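Local coordinates for NDP-rhamnosyltransferase (Saccharopolyspora spinosa, PDB 3TSA), which is a glycosyltransferase of the GT-B fold, built from two Rossmann-like domains that each carry a parallel beta sheet, at residues A218-N231 with G250-R262. Residues are numbered along the deposited sequence; the frame is centred on the assembly and turned at random.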
loop_
_atom_site.group_PDB
_atom_site.type_symbol
_atom_site.label_atom_id
_atom_site.label_comp_id
_atom_site.label_asym_id
_atom_site.label_seq_id
_atom_site.Cartn_x
_atom_site.Cartn_y
_atom_site.Cartn_z
ATOM N N ALA A 218 -6.073 23.882 -24.250
ATOM C CA ALA A 218 -4.651 23.830 -24.572
ATOM C C ALA A 218 -4.232 22.403 -24.877
ATOM O O ALA A 218 -4.972 21.469 -24.548
ATOM C CB ALA A 218 -3.794 24.357 -23.404
ATOM N N ARG A 219 -3.057 22.255 -25.463
ATOM C CA ARG A 219 -2.496 20.887 -25.771
ATOM C C ARG A 219 -1.624 20.511 -24.571
ATOM O O ARG A 219 -0.507 21.089 -24.384
ATOM C CB ARG A 219 -1.601 21.039 -27.017
ATOM C CG ARG A 219 -2.268 21.842 -28.142
ATOM C CD ARG A 219 -3.688 21.166 -28.502
ATOM N NE ARG A 219 -3.547 19.816 -29.093
ATOM C CZ ARG A 219 -3.064 19.534 -30.304
ATOM N NH1 ARG A 219 -3.043 18.264 -30.745
ATOM N NH2 ARG A 219 -2.640 20.502 -31.109
ATOM N N ARG A 220 -2.121 19.612 -23.729
ATOM C CA ARG A 220 -1.452 19.386 -22.458
ATOM C C ARG A 220 -0.328 18.353 -22.640
ATOM O O ARG A 220 -0.557 17.229 -23.128
ATOM C CB ARG A 220 -2.482 18.901 -21.428
ATOM C CG ARG A 220 -1.900 18.753 -20.057
ATOM C CD ARG A 220 -3.026 18.607 -18.962
ATOM N NE ARG A 220 -3.798 19.809 -18.708
ATOM C CZ ARG A 220 -4.885 19.824 -17.942
ATOM N NH1 ARG A 220 -5.285 18.699 -17.389
ATOM N NH2 ARG A 220 -5.586 20.920 -17.756
ATOM N N VAL A 221 0.897 18.729 -22.288
ATOM C CA VAL A 221 2.073 17.903 -22.424
ATOM C C VAL A 221 2.616 17.738 -21.016
ATOM O O VAL A 221 2.907 18.736 -20.335
ATOM C CB VAL A 221 3.101 18.680 -23.287
ATOM C CG1 VAL A 221 4.528 17.997 -23.290
ATOM C CG2 VAL A 221 2.563 18.790 -24.722
ATOM N N CYS A 222 2.795 16.488 -20.541
ATOM C CA CYS A 222 3.413 16.294 -19.236
ATOM C C CYS A 222 4.924 16.002 -19.393
ATOM O O CYS A 222 5.280 15.086 -20.156
ATOM C CB CYS A 222 2.725 15.147 -18.485
ATOM S SG CYS A 222 3.497 14.646 -16.911
ATOM N N ILE A 223 5.761 16.628 -18.577
ATOM C CA ILE A 223 7.190 16.358 -18.519
ATOM C C ILE A 223 7.402 15.729 -17.174
ATOM O O ILE A 223 7.113 16.350 -16.135
ATOM C CB ILE A 223 8.038 17.671 -18.657
ATOM C CG1 ILE A 223 7.794 18.291 -20.018
ATOM C CG2 ILE A 223 9.523 17.349 -18.348
ATOM C CD1 ILE A 223 8.342 19.782 -20.021
ATOM N N CYS A 224 7.853 14.459 -17.192
ATOM C CA CYS A 224 7.960 13.670 -15.972
ATOM C C CYS A 224 9.305 12.936 -15.986
ATOM O O CYS A 224 9.595 12.102 -16.918
ATOM C CB CYS A 224 6.802 12.712 -15.920
ATOM S SG CYS A 224 6.866 11.804 -14.313
ATOM N N MET A 225 10.165 13.372 -15.064
ATOM C CA MET A 225 11.525 12.827 -14.873
ATOM C C MET A 225 11.715 12.553 -13.367
ATOM O O MET A 225 11.350 13.411 -12.545
ATOM C CB MET A 225 12.588 13.787 -15.437
ATOM C CG MET A 225 12.486 13.745 -16.926
ATOM S SD MET A 225 13.539 14.947 -17.651
ATOM C CE MET A 225 12.841 15.017 -19.322
ATOM N N GLY A 226 12.197 11.357 -13.021
ATOM C CA GLY A 226 12.383 10.978 -11.600
ATOM C C GLY A 226 13.684 11.435 -10.925
ATOM O O GLY A 226 14.580 12.019 -11.551
ATOM N N ARG A 227 13.750 11.210 -9.623
ATOM C CA ARG A 227 14.892 11.537 -8.852
ATOM C C ARG A 227 16.142 10.858 -9.380
ATOM O O ARG A 227 17.211 11.493 -9.497
ATOM C CB ARG A 227 14.570 11.058 -7.442
ATOM C CG ARG A 227 15.613 11.317 -6.409
ATOM C CD ARG A 227 15.018 11.031 -5.052
ATOM N NE ARG A 227 14.289 12.238 -4.614
ATOM C CZ ARG A 227 13.126 12.244 -3.962
ATOM N NH1 ARG A 227 12.538 11.104 -3.675
ATOM N NH2 ARG A 227 12.547 13.413 -3.615
ATOM N N MET A 228 16.072 9.553 -9.639
ATOM C CA MET A 228 17.377 8.884 -9.952
ATOM C C MET A 228 17.949 9.449 -11.240
ATOM O O MET A 228 19.138 9.684 -11.289
ATOM C CB MET A 228 17.320 7.345 -10.068
ATOM C CG MET A 228 17.067 6.518 -8.830
ATOM S SD MET A 228 18.229 6.543 -7.450
ATOM C CE MET A 228 19.762 5.984 -8.273
ATOM N N VAL A 229 17.105 9.596 -12.247
ATOM C CA VAL A 229 17.533 10.137 -13.535
ATOM C C VAL A 229 18.120 11.545 -13.373
ATOM O O VAL A 229 19.226 11.732 -13.771
ATOM C CB VAL A 229 16.421 10.106 -14.594
ATOM C CG1 VAL A 229 16.936 10.750 -15.921
ATOM C CG2 VAL A 229 16.018 8.634 -14.884
ATOM N N LEU A 230 17.419 12.470 -12.724
ATOM C CA LEU A 230 17.907 13.862 -12.570
ATOM C C LEU A 230 19.101 14.000 -11.655
ATOM O O LEU A 230 19.935 14.893 -11.855
ATOM C CB LEU A 230 16.774 14.843 -12.161
ATOM C CG LEU A 230 15.604 14.921 -13.148
ATOM C CD1 LEU A 230 14.489 15.757 -12.498
ATOM C CD2 LEU A 230 16.162 15.557 -14.466
ATOM N N ASN A 231 19.165 13.143 -10.618
ATOM C CA ASN A 231 20.397 13.021 -9.822
ATOM C C ASN A 231 21.579 12.696 -10.713
ATOM O O ASN A 231 22.694 13.163 -10.500
ATOM C CB ASN A 231 20.250 11.984 -8.690
ATOM C CG ASN A 231 19.444 12.547 -7.518
ATOM O OD1 ASN A 231 19.102 13.723 -7.536
ATOM N ND2 ASN A 231 19.130 11.703 -6.508
ATOM N N GLY A 250 0.253 26.638 -28.403
ATOM C CA GLY A 250 -0.836 25.755 -28.061
ATOM C C GLY A 250 -0.613 25.022 -26.741
ATOM O O GLY A 250 -1.577 24.641 -26.109
ATOM N N VAL A 251 0.645 24.881 -26.317
ATOM C CA VAL A 251 0.989 23.883 -25.290
ATOM C C VAL A 251 0.841 24.402 -23.880
ATOM O O VAL A 251 1.170 25.590 -23.590
ATOM C CB VAL A 251 2.472 23.289 -25.496
ATOM C CG1 VAL A 251 2.956 22.538 -24.211
ATOM C CG2 VAL A 251 2.548 22.442 -26.742
ATOM N N GLU A 252 0.279 23.562 -23.009
ATOM C CA GLU A 252 0.346 23.744 -21.588
ATOM C C GLU A 252 1.250 22.622 -21.061
ATOM O O GLU A 252 0.908 21.504 -21.219
ATOM C CB GLU A 252 -1.065 23.502 -21.011
ATOM C CG GLU A 252 -1.064 23.688 -19.546
ATOM C CD GLU A 252 -2.474 23.627 -18.992
ATOM O OE1 GLU A 252 -3.292 24.551 -19.366
ATOM O OE2 GLU A 252 -2.737 22.672 -18.211
ATOM N N ALA A 253 2.332 22.963 -20.384
ATOM C CA ALA A 253 3.317 21.975 -19.846
ATOM C C ALA A 253 2.988 21.621 -18.409
ATOM O O ALA A 253 2.832 22.523 -17.589
ATOM C CB ALA A 253 4.745 22.561 -19.950
ATOM N N VAL A 254 2.742 20.346 -18.073
ATOM C CA VAL A 254 2.546 19.985 -16.657
ATOM C C VAL A 254 3.839 19.340 -16.234
ATOM O O VAL A 254 4.224 18.329 -16.816
ATOM C CB VAL A 254 1.330 18.992 -16.411
ATOM C CG1 VAL A 254 1.289 18.474 -14.961
ATOM C CG2 VAL A 254 -0.004 19.651 -16.775
ATOM N N ILE A 255 4.526 19.928 -15.255
ATOM C CA ILE A 255 5.912 19.476 -14.953
ATOM C C ILE A 255 5.895 18.695 -13.657
ATOM O O ILE A 255 5.512 19.211 -12.574
ATOM C CB ILE A 255 6.916 20.656 -14.860
ATOM C CG1 ILE A 255 7.056 21.359 -16.195
ATOM C CG2 ILE A 255 8.301 20.145 -14.567
ATOM C CD1 ILE A 255 7.490 22.827 -16.062
ATOM N N ALA A 256 6.265 17.409 -13.776
ATOM C CA ALA A 256 6.225 16.454 -12.657
ATOM C C ALA A 256 7.665 15.994 -12.334
ATOM O O ALA A 256 8.189 15.087 -13.012
ATOM C CB ALA A 256 5.301 15.244 -12.993
ATOM N N VAL A 257 8.338 16.653 -11.381
ATOM C CA VAL A 257 9.707 16.281 -10.984
ATOM C C VAL A 257 9.729 16.262 -9.464
ATOM O O VAL A 257 8.809 16.835 -8.879
ATOM C CB VAL A 257 10.799 17.212 -11.556
ATOM C CG1 VAL A 257 10.688 17.241 -13.096
ATOM C CG2 VAL A 257 10.753 18.599 -10.913
ATOM N N PRO A 258 10.732 15.609 -8.835
ATOM C CA PRO A 258 10.798 15.488 -7.372
ATOM C C PRO A 258 10.955 16.838 -6.734
ATOM O O PRO A 258 11.549 17.733 -7.357
ATOM C CB PRO A 258 12.110 14.713 -7.162
ATOM C CG PRO A 258 12.176 13.860 -8.400
ATOM C CD PRO A 258 11.824 14.838 -9.462
ATOM N N PRO A 259 10.505 16.993 -5.481
ATOM C CA PRO A 259 10.563 18.275 -4.796
ATOM C C PRO A 259 11.937 18.975 -4.879
ATOM O O PRO A 259 12.001 20.185 -5.211
ATOM C CB PRO A 259 10.258 17.910 -3.327
ATOM C CG PRO A 259 9.514 16.640 -3.369
ATOM C CD PRO A 259 9.997 15.900 -4.620
ATOM N N GLU A 260 13.023 18.245 -4.615
ATOM C CA GLU A 260 14.369 18.915 -4.639
ATOM C C GLU A 260 14.847 19.375 -6.027
ATOM O O GLU A 260 15.755 20.198 -6.137
ATOM C CB GLU A 260 15.440 18.084 -3.942
ATOM C CG GLU A 260 15.925 16.891 -4.746
ATOM C CD GLU A 260 14.991 15.671 -4.677
ATOM O OE1 GLU A 260 13.872 15.690 -4.060
ATOM O OE2 GLU A 260 15.409 14.671 -5.283
ATOM N N HIS A 261 14.213 18.876 -7.088
ATOM C CA HIS A 261 14.550 19.327 -8.440
ATOM C C HIS A 261 13.683 20.481 -8.968
ATOM O O HIS A 261 13.882 20.932 -10.093
ATOM C CB HIS A 261 14.555 18.137 -9.427
ATOM C CG HIS A 261 15.538 17.059 -9.070
ATOM N ND1 HIS A 261 16.899 17.214 -9.215
ATOM C CD2 HIS A 261 15.350 15.784 -8.637
ATOM C CE1 HIS A 261 17.512 16.108 -8.817
ATOM N NE2 HIS A 261 16.598 15.221 -8.476
ATOM N N ARG A 262 12.747 20.964 -8.138
ATOM C CA ARG A 262 11.793 21.972 -8.549
ATOM C C ARG A 262 12.494 23.335 -8.584
ATOM O O ARG A 262 12.165 24.204 -9.398
ATOM C CB ARG A 262 10.522 21.914 -7.630
ATOM C CG ARG A 262 9.655 20.658 -7.970
ATOM C CD ARG A 262 8.443 20.405 -7.060
ATOM N NE ARG A 262 8.050 18.997 -7.179
ATOM C CZ ARG A 262 7.239 18.339 -6.364
ATOM N NH1 ARG A 262 6.719 18.965 -5.332
ATOM N NH2 ARG A 262 6.953 17.037 -6.587
#
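The backbones of R219-C224 and V251-A256 run side by side as parallel strands, paired in register from R219 with V251 to C224 with A256. Across this pair the odd-numbered residues of the first strand both donate and accept, while R220, C222 and C224 bond the neighbouring strand 289-292 and its lead-in. V221 N reaches E252 O at 3.0 Å, V221 O takes V254 N, and R219 and I223 repeat the scheme. The ladder closes with a weak bond from M225 N to A256 O. Beyond R219, the face bearing V221, I223, V251, A253 and I255 is apolar, with V221 CG2 3.8 Å from V251 CG1, and helix 236-246 lies over I223, A253 and I255.

Charge pairs sit towards both ends. At the start, R220 and E252 lie alongside, pointing the same way, in a salt bridge whose R220 NE to E252 OE2 hydrogen bond (3.1 Å) is weak and bent, while R220 NH1 bonds T286. Past the strands, R227 meets E260 far more squarely. Its chain is extended until a bend at chi3 (-84°), which turns the guanidinium side-on, so that NE takes OE2 of E260 at 2.8 Å and NH2 takes OE1 at 2.7 Å. The two planes are only 17° apart, and both bonds are almost straight.

Next to this pair, L230 CB stands over the centre of the H261 ring, a CH-pi contact 3.6 Å from the centroid, with E260 CG toward the rim of the opposite face. L230 CD1 also packs on P258 CD, and P258 CG lies 3.3 Å from R227 N at the first turn of helix 227-233.

The two strands and the intervening helix 236-246 form a Rossmann-like beta-alpha-beta unit, second and third from the 272-274 edge of the six-stranded parallel sheet. Backbone bonds hold the strands together, whereas beyond their ends the start of helix 227-233 is joined to P258-H261 by a two-pronged salt bridge and a CH-pi contact, which should fix E260 and H261 against it.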